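PDB 5G0A: transaminase from Bacillus megaterium, which catalyses S-selective, pyridoxal-5'-phosphate-dependent transfer of an amino group between amines or amino acids and carbonyl compounds, as an omega-transaminase of aminotransferase class III. Local coordinates for the interface of chains A and B and the interface of chains A and C. Sequence-based numbering; all coordinates share one arbitrary frame. Chains: chain A/B/C, Transaminase.

Contact 1: the interface of chains A and B. Residues chain A 145-146, 193-194, 407; chain B 218, 221, 225.
The side-chain oxygen OD1 of A:Asn407 accepts a hydrogen bond of 3.2 Å from the amide ND2 of B:Asn225. The donor lies in the acceptor's carbonyl plane, but OD1 is tilted from the donor's amide plane, and the bond is long and bent, 136° at the hydrogen. The two amides stand 74° apart. In this class-III aminotransferase the patch sets helix 214-226 of chain B against loops of chain A and the 3-10 helix 405-407; it is part of a two-fold interface of the deposited assembly, which may not be the biological one. Asparagine suits position 407 because it accepts and donates at once: its ND2 gives a hydrogen bond of 3.2 Å to the carboxylate OE2 of A:Glu145, and so steadies that group. A:Glu145 reaches out with CG anti to the backbone N (chi1 -165°) and an extended chain. Its other oxygen, OE1, forms a long salt bridge of 3.6 Å with NH1 of B:Arg221, at the edge of the guanidinium in its plane. CG of A:Glu145 also covers one face of the A:His146 ring. At one end B:Tyr218 brings its phenol OH to 3.3 Å from CA of A:Pro193, whose rigid ring presents its carbons to that hydroxyl.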
ATOM      1  N   GLU A 145      -7.297  13.823 -12.371  1.00 22.90           N
ATOM      2  CA  GLU A 145      -7.688  14.882 -11.435  1.00 26.33           C
ATOM      3  C   GLU A 145      -9.162  15.246 -11.646  1.00 24.17           C
ATOM      4  O   GLU A 145      -9.578  15.505 -12.796  1.00 24.63           O
ATOM      5  CB  GLU A 145      -6.806  16.152 -11.596  1.00 28.42           C
ATOM      6  CG  GLU A 145      -6.990  17.073 -10.372  1.00 33.03           C
ATOM      7  CD  GLU A 145      -6.269  18.418 -10.376  1.00 40.91           C
ATOM      8  OE1 GLU A 145      -5.701  18.828 -11.409  1.00 37.50           O
ATOM      9  OE2 GLU A 145      -6.293  19.070  -9.297  1.00 40.84           O
ATOM     10  N   HIS A 146      -9.915  15.296 -10.534  1.00 22.21           N
ATOM     11  CA  HIS A 146     -11.338  15.694 -10.459  1.00 23.29           C
ATOM     12  C   HIS A 146     -12.340  14.626 -10.889  1.00 22.02           C
ATOM     13  O   HIS A 146     -13.545  14.877 -10.831  1.00 23.11           O
ATOM     14  CB  HIS A 146     -11.652  17.017 -11.218  1.00 24.07           C
ATOM     15  CG  HIS A 146     -10.730  18.142 -10.874  1.00 27.02           C
ATOM     16  ND1 HIS A 146     -10.259  19.031 -11.820  1.00 28.76           N
ATOM     17  CD2 HIS A 146     -10.142  18.483  -9.703  1.00 27.08           C
ATOM     18  CE1 HIS A 146      -9.438  19.884 -11.237  1.00 31.14           C
ATOM     19  NE2 HIS A 146      -9.360  19.582  -9.952  1.00 29.03           N
ATOM     20  N   PRO A 193      -3.399  14.305 -15.351  1.00 29.04           N
ATOM     21  CA  PRO A 193      -4.017  15.643 -15.408  1.00 29.55           C
ATOM     22  C   PRO A 193      -5.444  15.622 -15.914  1.00 29.70           C
ATOM     23  O   PRO A 193      -5.821  14.731 -16.688  1.00 30.94           O
ATOM     24  CB  PRO A 193      -3.172  16.386 -16.453  1.00 32.08           C
ATOM     25  CG  PRO A 193      -1.925  15.604 -16.608  1.00 31.52           C
ATOM     26  CD  PRO A 193      -2.175  14.195 -16.168  1.00 31.07           C
ATOM     27  N   SER A 194      -6.236  16.596 -15.487  1.00 30.60           N
ATOM     28  CA  SER A 194      -7.550  16.762 -16.076  1.00 34.43           C
ATOM     29  C   SER A 194      -7.375  17.213 -17.522  1.00 32.24           C
ATOM     30  O   SER A 194      -6.336  17.796 -17.858  1.00 33.69           O
ATOM     31  CB  SER A 194      -8.374  17.778 -15.285  1.00 38.81           C
ATOM     32  OG  SER A 194      -7.685  18.998 -15.177  1.00 42.66           O
ATOM     33  N   ASN A 407     -10.864  22.003  -6.340  1.00 26.54           N
ATOM     34  CA  ASN A 407     -10.159  21.523  -5.150  1.00 25.99           C
ATOM     35  C   ASN A 407     -10.669  22.125  -3.839  1.00 24.59           C
ATOM     36  O   ASN A 407      -9.986  22.078  -2.841  1.00 26.85           O
ATOM     37  CB  ASN A 407      -8.629  21.715  -5.286  1.00 27.62           C
ATOM     38  CG  ASN A 407      -7.986  20.676  -6.183  1.00 30.41           C
ATOM     39  OD1 ASN A 407      -8.435  19.533  -6.262  1.00 31.24           O
ATOM     40  ND2 ASN A 407      -6.925  21.075  -6.877  1.00 29.44           N
TER
ATOM     41  N   TYR B 218       1.261  22.700 -11.638  1.00 29.95           N
ATOM     42  CA  TYR B 218       0.661  21.388 -11.588  1.00 30.00           C
ATOM     43  C   TYR B 218       1.022  20.613 -10.295  1.00 28.81           C
ATOM     44  O   TYR B 218       0.174  19.936  -9.711  1.00 28.07           O
ATOM     45  CB  TYR B 218       0.978  20.563 -12.837  1.00 32.93           C
ATOM     46  CG  TYR B 218       0.135  19.322 -12.822  1.00 34.88           C
ATOM     47  CD1 TYR B 218      -1.260  19.413 -12.860  1.00 38.30           C
ATOM     48  CD2 TYR B 218       0.707  18.063 -12.672  1.00 37.88           C
ATOM     49  CE1 TYR B 218      -2.048  18.279 -12.797  1.00 38.89           C
ATOM     50  CE2 TYR B 218      -0.079  16.921 -12.621  1.00 35.78           C
ATOM     51  CZ  TYR B 218      -1.455  17.043 -12.683  1.00 39.80           C
ATOM     52  OH  TYR B 218      -2.252  15.927 -12.610  1.00 40.07           O
ATOM     53  N   ARG B 221      -1.299  21.945  -7.753  1.00 26.12           N
ATOM     54  CA  ARG B 221      -2.623  21.337  -7.969  1.00 28.64           C
ATOM     55  C   ARG B 221      -2.686  19.922  -7.409  1.00 26.87           C
ATOM     56  O   ARG B 221      -3.674  19.522  -6.822  1.00 26.03           O
ATOM     57  CB  ARG B 221      -2.964  21.295  -9.455  1.00 32.88           C
ATOM     58  CG  ARG B 221      -3.529  22.581 -10.039  1.00 38.09           C
ATOM     59  CD  ARG B 221      -4.176  22.238 -11.373  1.00 44.21           C
ATOM     60  NE  ARG B 221      -4.881  23.363 -11.989  1.00 53.02           N
ATOM     61  CZ  ARG B 221      -6.016  23.236 -12.669  1.00 48.73           C
ATOM     62  NH1 ARG B 221      -6.578  22.036 -12.803  1.00 52.01           N
ATOM     63  NH2 ARG B 221      -6.597  24.302 -13.197  1.00 55.60           N
ATOM     64  N   ASN B 225      -5.081  18.762  -4.378  1.00 25.58           N
ATOM     65  CA  ASN B 225      -6.026  17.651  -4.625  1.00 25.59           C
ATOM     66  C   ASN B 225      -5.941  16.541  -3.571  1.00 23.82           C
ATOM     67  O   ASN B 225      -6.960  16.044  -3.095  1.00 25.55           O
ATOM     68  CB  ASN B 225      -5.822  17.064  -6.019  1.00 24.31           C
ATOM     69  CG  ASN B 225      -6.885  16.044  -6.386  1.00 25.50           C
ATOM     70  OD1 ASN B 225      -6.789  14.852  -6.034  1.00 26.93           O
ATOM     71  ND2 ASN B 225      -7.907  16.497  -7.096  1.00 27.61           N
TER

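Contact 2: the interface of chains A and C. Residues chain A 94-95, 98, 115, 117; chain C 20-22.
Strand 112-118 of chain A meets the segment of chain C that leaves helix 10-20, while helix 92-105 of chain A packs over the same segment. A:Val115 and C:Leu21 form a parallel beta bridge. The backbone N of A:Val115 donates to the carbonyl O of C:Tyr20 at 2.8 Å, nearly straight with 175° at the hydrogen, and the backbone N of C:Met22 donates to O of A:Val115 at 2.9 Å. Both bonds set the register through main-chain groups, with the side chains adding the fit.

C:Leu21 supplies most of that fit. With CG anti to its carbonyl carbon (chi1 -68°), its forked end points at the helix and the two methyls find different partners. CD1 lies 3.6 Å from CE of A:Lys94, whose aliphatic chain bends at chi3, and it also touches CA of A:Ala95. CD2 sits 3.8 Å from CB of A:Ala98 and 3.8 Å from CE2 of A:Phe117, at the rim of the ring. Small alanines let the leucine come close to the helix; the lysine offers methylenes. A:Val115 backs the arrangement, as its CG1 lies over the centre of one face of A:Phe117.

Within the fold, an N-terminal segment of one subunit is thus laid along a strand of its neighbour. The two-fold symmetry gives the same contact again with the chains interchanged, which suggests but does not prove a biological dimer.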
ATOM      1  N   LYS A  94     -33.221 -10.849 -16.041  1.00 23.44           N
ATOM      2  CA  LYS A  94     -31.755 -10.616 -16.073  1.00 23.18           C
ATOM      3  C   LYS A  94     -31.176 -10.825 -17.475  1.00 24.98           C
ATOM      4  O   LYS A  94     -30.433  -9.997 -17.975  1.00 24.16           O
ATOM      5  CB  LYS A  94     -31.020 -11.505 -15.065  1.00 23.61           C
ATOM      6  CG  LYS A  94     -29.554 -11.112 -14.847  1.00 24.34           C
ATOM      7  CD  LYS A  94     -28.949 -11.953 -13.728  1.00 25.42           C
ATOM      8  CE  LYS A  94     -28.601 -13.352 -14.232  1.00 28.99           C
ATOM      9  NZ  LYS A  94     -27.940 -14.151 -13.164  1.00 26.94           N
ATOM     10  N   ALA A  95     -31.569 -11.924 -18.114  1.00 24.52           N
ATOM     11  CA  ALA A  95     -31.089 -12.222 -19.461  1.00 25.52           C
ATOM     12  C   ALA A  95     -31.572 -11.185 -20.476  1.00 25.81           C
ATOM     13  O   ALA A  95     -30.805 -10.777 -21.357  1.00 24.73           O
ATOM     14  CB  ALA A  95     -31.539 -13.629 -19.863  1.00 24.92           C
ATOM     15  N   ALA A  98     -29.625  -7.836 -20.303  1.00 24.23           N
ATOM     16  CA  ALA A  98     -28.329  -7.924 -20.969  1.00 26.17           C
ATOM     17  C   ALA A  98     -28.477  -7.890 -22.486  1.00 26.55           C
ATOM     18  O   ALA A  98     -27.725  -7.195 -23.189  1.00 26.04           O
ATOM     19  CB  ALA A  98     -27.566  -9.157 -20.498  1.00 26.72           C
ATOM     20  N   VAL A 115     -22.211  -8.730 -19.987  1.00 23.85           N
ATOM     21  CA  VAL A 115     -22.597  -7.879 -18.819  1.00 24.71           C
ATOM     22  C   VAL A 115     -22.577  -8.663 -17.509  1.00 24.01           C
ATOM     23  O   VAL A 115     -22.920  -9.849 -17.458  1.00 23.94           O
ATOM     24  CB  VAL A 115     -23.997  -7.261 -19.006  1.00 27.47           C
ATOM     25  CG1 VAL A 115     -24.370  -6.350 -17.825  1.00 26.68           C
ATOM     26  CG2 VAL A 115     -24.051  -6.450 -20.286  1.00 29.62           C
ATOM     27  N   PHE A 117     -24.374  -7.715 -13.893  1.00 23.23           N
ATOM     28  CA  PHE A 117     -25.180  -6.780 -13.136  1.00 22.26           C
ATOM     29  C   PHE A 117     -24.812  -6.819 -11.660  1.00 23.22           C
ATOM     30  O   PHE A 117     -24.529  -7.879 -11.122  1.00 24.47           O
ATOM     31  CB  PHE A 117     -26.666  -7.103 -13.299  1.00 22.52           C
ATOM     32  CG  PHE A 117     -27.185  -6.836 -14.683  1.00 23.97           C
ATOM     33  CD1 PHE A 117     -27.418  -5.536 -15.096  1.00 22.98           C
ATOM     34  CD2 PHE A 117     -27.415  -7.881 -15.573  1.00 23.93           C
ATOM     35  CE1 PHE A 117     -27.887  -5.264 -16.364  1.00 25.27           C
ATOM     36  CE2 PHE A 117     -27.886  -7.622 -16.849  1.00 23.02           C
ATOM     37  CZ  PHE A 117     -28.133  -6.309 -17.252  1.00 23.55           C
TER
ATOM     38  N   TYR C  20     -24.614 -13.634 -22.957  1.00 26.84           N
ATOM     39  CA  TYR C  20     -24.537 -12.183 -22.637  1.00 26.32           C
ATOM     40  C   TYR C  20     -24.198 -11.850 -21.192  1.00 26.57           C
ATOM     41  O   TYR C  20     -23.937 -10.690 -20.884  1.00 27.14           O
ATOM     42  CB  TYR C  20     -25.826 -11.473 -23.025  1.00 25.46           C
ATOM     43  CG  TYR C  20     -26.101 -11.458 -24.521  1.00 27.42           C
ATOM     44  CD1 TYR C  20     -25.078 -11.190 -25.426  1.00 27.88           C
ATOM     45  CD2 TYR C  20     -27.389 -11.685 -25.012  1.00 29.24           C
ATOM     46  CE1 TYR C  20     -25.321 -11.157 -26.795  1.00 31.77           C
ATOM     47  CE2 TYR C  20     -27.643 -11.667 -26.388  1.00 30.82           C
ATOM     48  CZ  TYR C  20     -26.601 -11.402 -27.261  1.00 30.47           C
ATOM     49  OH  TYR C  20     -26.815 -11.367 -28.627  1.00 33.74           O
ATOM     50  N   LEU C  21     -24.213 -12.854 -20.332  1.00 25.10           N
ATOM     51  CA  LEU C  21     -23.968 -12.656 -18.903  1.00 25.31           C
ATOM     52  C   LEU C  21     -22.631 -13.259 -18.488  1.00 25.10           C
ATOM     53  O   LEU C  21     -22.291 -14.381 -18.877  1.00 26.31           O
ATOM     54  CB  LEU C  21     -25.108 -13.221 -18.049  1.00 27.90           C
ATOM     55  CG  LEU C  21     -26.429 -12.428 -18.205  1.00 30.96           C
ATOM     56  CD1 LEU C  21     -27.617 -13.254 -17.741  1.00 35.74           C
ATOM     57  CD2 LEU C  21     -26.365 -11.108 -17.444  1.00 33.86           C
ATOM     58  N   MET C  22     -21.866 -12.511 -17.687  1.00 25.32           N
ATOM     59  CA  MET C  22     -20.590 -13.021 -17.168  1.00 25.08           C
ATOM     60  C   MET C  22     -20.796 -14.160 -16.183  1.00 25.08           C
ATOM     61  O   MET C  22     -21.688 -14.109 -15.325  1.00 26.78           O
ATOM     62  CB  MET C  22     -19.786 -11.890 -16.496  1.00 25.10           C
ATOM     63  CG  MET C  22     -19.448 -10.738 -17.417  1.00 23.65           C
ATOM     64  SD  MET C  22     -18.204  -9.622 -16.672  1.00 28.46           S
ATOM     65  CE  MET C  22     -16.702 -10.567 -16.913  1.00 26.56           C
TER

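Contact 3: the interface of chains A and C. Residues chain A 8, 10, 36-38; chain C 81-82.
The guanidinium of C:Arg81 is sandwiched between two side chains: CD1 of A:Ile8 lies over one face, 3.3 Å above the plane and toward the rim, and CE2 of C:Tyr82 lies 3.5 Å above the opposite face, also toward the rim. CA of A:Glu37 is at its edge. At the edge of the C:Tyr82 ring, in its plane, lies the carbonyl O of A:Ile36, to which the phenol OH donates at 2.7 Å. The A:Trp10 ring stands almost perpendicular to the guanidinium, its CZ2 3.6 Å from NH2 of C:Arg81, while CG2 of A:Ile8 rests on one face of the indole.

The arginine uses NE and NH2 to grip one atom, the carbonyl O of A:Glu37, at 2.9 Å and 3.0 Å. The NH2 bond follows a lone pair of the oxygen; NE approaches somewhat tilted from the carbonyl plane. The bend at chi3 (59°) turns the guanidinium into this position. Arginine suits the place because its flat group can pack on both faces while donating from its edge.

NE also forms a salt bridge of 3.4 Å with the carboxylate OE2 of A:Glu37. That carboxylate is nearly parallel to the guanidinium but displaced from its plane, so the bridge is long and secondary to the carbonyl bonds. The hydroxyl of A:Ser38 donates to OE1 from above the carboxylate plane and probably steadies it.

In the fold, A:Ile8, the start of helix 10-20 and the stretch leading into strand 38-40 receive a chain C loop that follows helix 69-78.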
ATOM      1  N   ILE A   8     -49.676   9.989   7.389  1.00 47.32           N
ATOM      2  CA  ILE A   8     -48.285  10.109   7.822  1.00 39.20           C
ATOM      3  C   ILE A   8     -48.093  11.317   8.732  1.00 40.08           C
ATOM      4  O   ILE A   8     -48.471  12.443   8.384  1.00 38.97           O
ATOM      5  CB  ILE A   8     -47.305  10.247   6.621  1.00 40.53           C
ATOM      6  CG1 ILE A   8     -47.429   9.048   5.671  1.00 40.29           C
ATOM      7  CG2 ILE A   8     -45.863  10.410   7.128  1.00 35.49           C
ATOM      8  CD1 ILE A   8     -46.832   9.279   4.294  1.00 41.13           C
ATOM      9  N   TRP A  10     -45.604  13.688   9.554  1.00 35.55           N
ATOM     10  CA  TRP A  10     -44.342  14.211   9.034  1.00 35.30           C
ATOM     11  C   TRP A  10     -43.479  14.937  10.061  1.00 36.25           C
ATOM     12  O   TRP A  10     -42.253  14.985   9.914  1.00 35.26           O
ATOM     13  CB  TRP A  10     -44.589  15.089   7.796  1.00 33.61           C
ATOM     14  CG  TRP A  10     -44.927  14.248   6.586  1.00 32.82           C
ATOM     15  CD1 TRP A  10     -46.162  14.007   6.069  1.00 32.69           C
ATOM     16  CD2 TRP A  10     -44.002  13.497   5.790  1.00 32.58           C
ATOM     17  NE1 TRP A  10     -46.067  13.172   4.973  1.00 33.25           N
ATOM     18  CE2 TRP A  10     -44.748  12.840   4.786  1.00 32.48           C
ATOM     19  CE3 TRP A  10     -42.610  13.340   5.818  1.00 32.46           C
ATOM     20  CZ2 TRP A  10     -44.152  12.017   3.817  1.00 31.70           C
ATOM     21  CZ3 TRP A  10     -42.007  12.536   4.846  1.00 30.62           C
ATOM     22  CH2 TRP A  10     -42.780  11.877   3.864  1.00 30.91           C
ATOM     23  N   ILE A  36     -39.799  14.874   1.415  1.00 26.52           N
ATOM     24  CA  ILE A  36     -40.421  14.702   0.116  1.00 25.18           C
ATOM     25  C   ILE A  36     -41.390  13.532   0.226  1.00 26.84           C
ATOM     26  O   ILE A  36     -40.999  12.401   0.476  1.00 25.92           O
ATOM     27  CB  ILE A  36     -39.376  14.432  -0.996  1.00 25.97           C
ATOM     28  CG1 ILE A  36     -38.355  15.577  -1.096  1.00 25.28           C
ATOM     29  CG2 ILE A  36     -40.056  14.167  -2.328  1.00 25.80           C
ATOM     30  CD1 ILE A  36     -38.921  16.958  -1.416  1.00 27.10           C
ATOM     31  N   GLU A  37     -42.682  13.829   0.077  1.00 26.86           N
ATOM     32  CA  GLU A  37     -43.734  12.836   0.251  1.00 25.98           C
ATOM     33  C   GLU A  37     -43.956  11.977  -1.000  1.00 25.57           C
ATOM     34  O   GLU A  37     -44.312  10.799  -0.902  1.00 27.80           O
ATOM     35  CB  GLU A  37     -45.034  13.576   0.646  1.00 27.59           C
ATOM     36  CG  GLU A  37     -46.267  12.696   0.764  1.00 29.40           C
ATOM     37  CD  GLU A  37     -46.964  12.461  -0.568  1.00 32.19           C
ATOM     38  OE1 GLU A  37     -46.935  13.354  -1.443  1.00 33.37           O
ATOM     39  OE2 GLU A  37     -47.543  11.371  -0.731  1.00 36.48           O
ATOM     40  N   SER A  38     -43.783  12.570  -2.183  1.00 26.28           N
ATOM     41  CA  SER A  38     -43.973  11.862  -3.459  1.00 27.23           C
ATOM     42  C   SER A  38     -43.247  12.577  -4.586  1.00 26.36           C
ATOM     43  O   SER A  38     -42.765  13.702  -4.409  1.00 26.24           O
ATOM     44  CB  SER A  38     -45.475  11.697  -3.809  1.00 28.56           C
ATOM     45  OG  SER A  38     -46.085  12.966  -4.054  1.00 30.07           O
TER
ATOM     46  N   ARG C  81     -46.253   6.425  -4.646  1.00 27.31           N
ATOM     47  CA  ARG C  81     -45.682   7.718  -4.266  1.00 27.75           C
ATOM     48  C   ARG C  81     -44.311   8.003  -4.888  1.00 27.05           C
ATOM     49  O   ARG C  81     -43.999   9.150  -5.229  1.00 26.84           O
ATOM     50  CB  ARG C  81     -45.577   7.820  -2.736  1.00 26.56           C
ATOM     51  CG  ARG C  81     -46.928   8.017  -2.037  1.00 27.94           C
ATOM     52  CD  ARG C  81     -46.811   7.698  -0.553  1.00 29.83           C
ATOM     53  NE  ARG C  81     -45.814   8.564   0.056  1.00 30.47           N
ATOM     54  CZ  ARG C  81     -45.133   8.297   1.167  1.00 28.76           C
ATOM     55  NH1 ARG C  81     -45.335   7.174   1.853  1.00 29.91           N
ATOM     56  NH2 ARG C  81     -44.242   9.176   1.584  1.00 29.05           N
ATOM     57  N   TYR C  82     -43.499   6.949  -5.014  1.00 26.49           N
ATOM     58  CA  TYR C  82     -42.131   7.068  -5.487  1.00 25.50           C
ATOM     59  C   TYR C  82     -41.899   6.160  -6.709  1.00 27.42           C
ATOM     60  O   TYR C  82     -42.586   5.151  -6.843  1.00 26.90           O
ATOM     61  CB  TYR C  82     -41.200   6.637  -4.341  1.00 26.74           C
ATOM     62  CG  TYR C  82     -41.314   7.488  -3.088  1.00 25.34           C
ATOM     63  CD1 TYR C  82     -40.822   8.805  -3.067  1.00 25.61           C
ATOM     64  CD2 TYR C  82     -41.870   6.963  -1.916  1.00 26.58           C
ATOM     65  CE1 TYR C  82     -40.900   9.585  -1.916  1.00 27.46           C
ATOM     66  CE2 TYR C  82     -41.950   7.726  -0.759  1.00 26.47           C
ATOM     67  CZ  TYR C  82     -41.472   9.036  -0.763  1.00 27.63           C
ATOM     68  OH  TYR C  82     -41.546   9.790   0.389  1.00 26.70           O
TER

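The three contacts lie well apart, with centres of their C-alpha atoms about 36 Å between contacts 1 and 2, 40 Å between contacts 1 and 3 and 34 Å between contacts 2 and 3. Contacts 2 and 3 belong to the same A–C interface, and contact 1 joins chain A to another subunit, B. Helix 10-20 serves both A–C contacts: its end (chain C) enters contact 2 and its start (chain A) contact 3, and by symmetry each copy does both. Chain A therefore meets two neighbours through separate surfaces, consistent with the deposited four-chain assembly, although the structure alone does not show whether this is the form in solution.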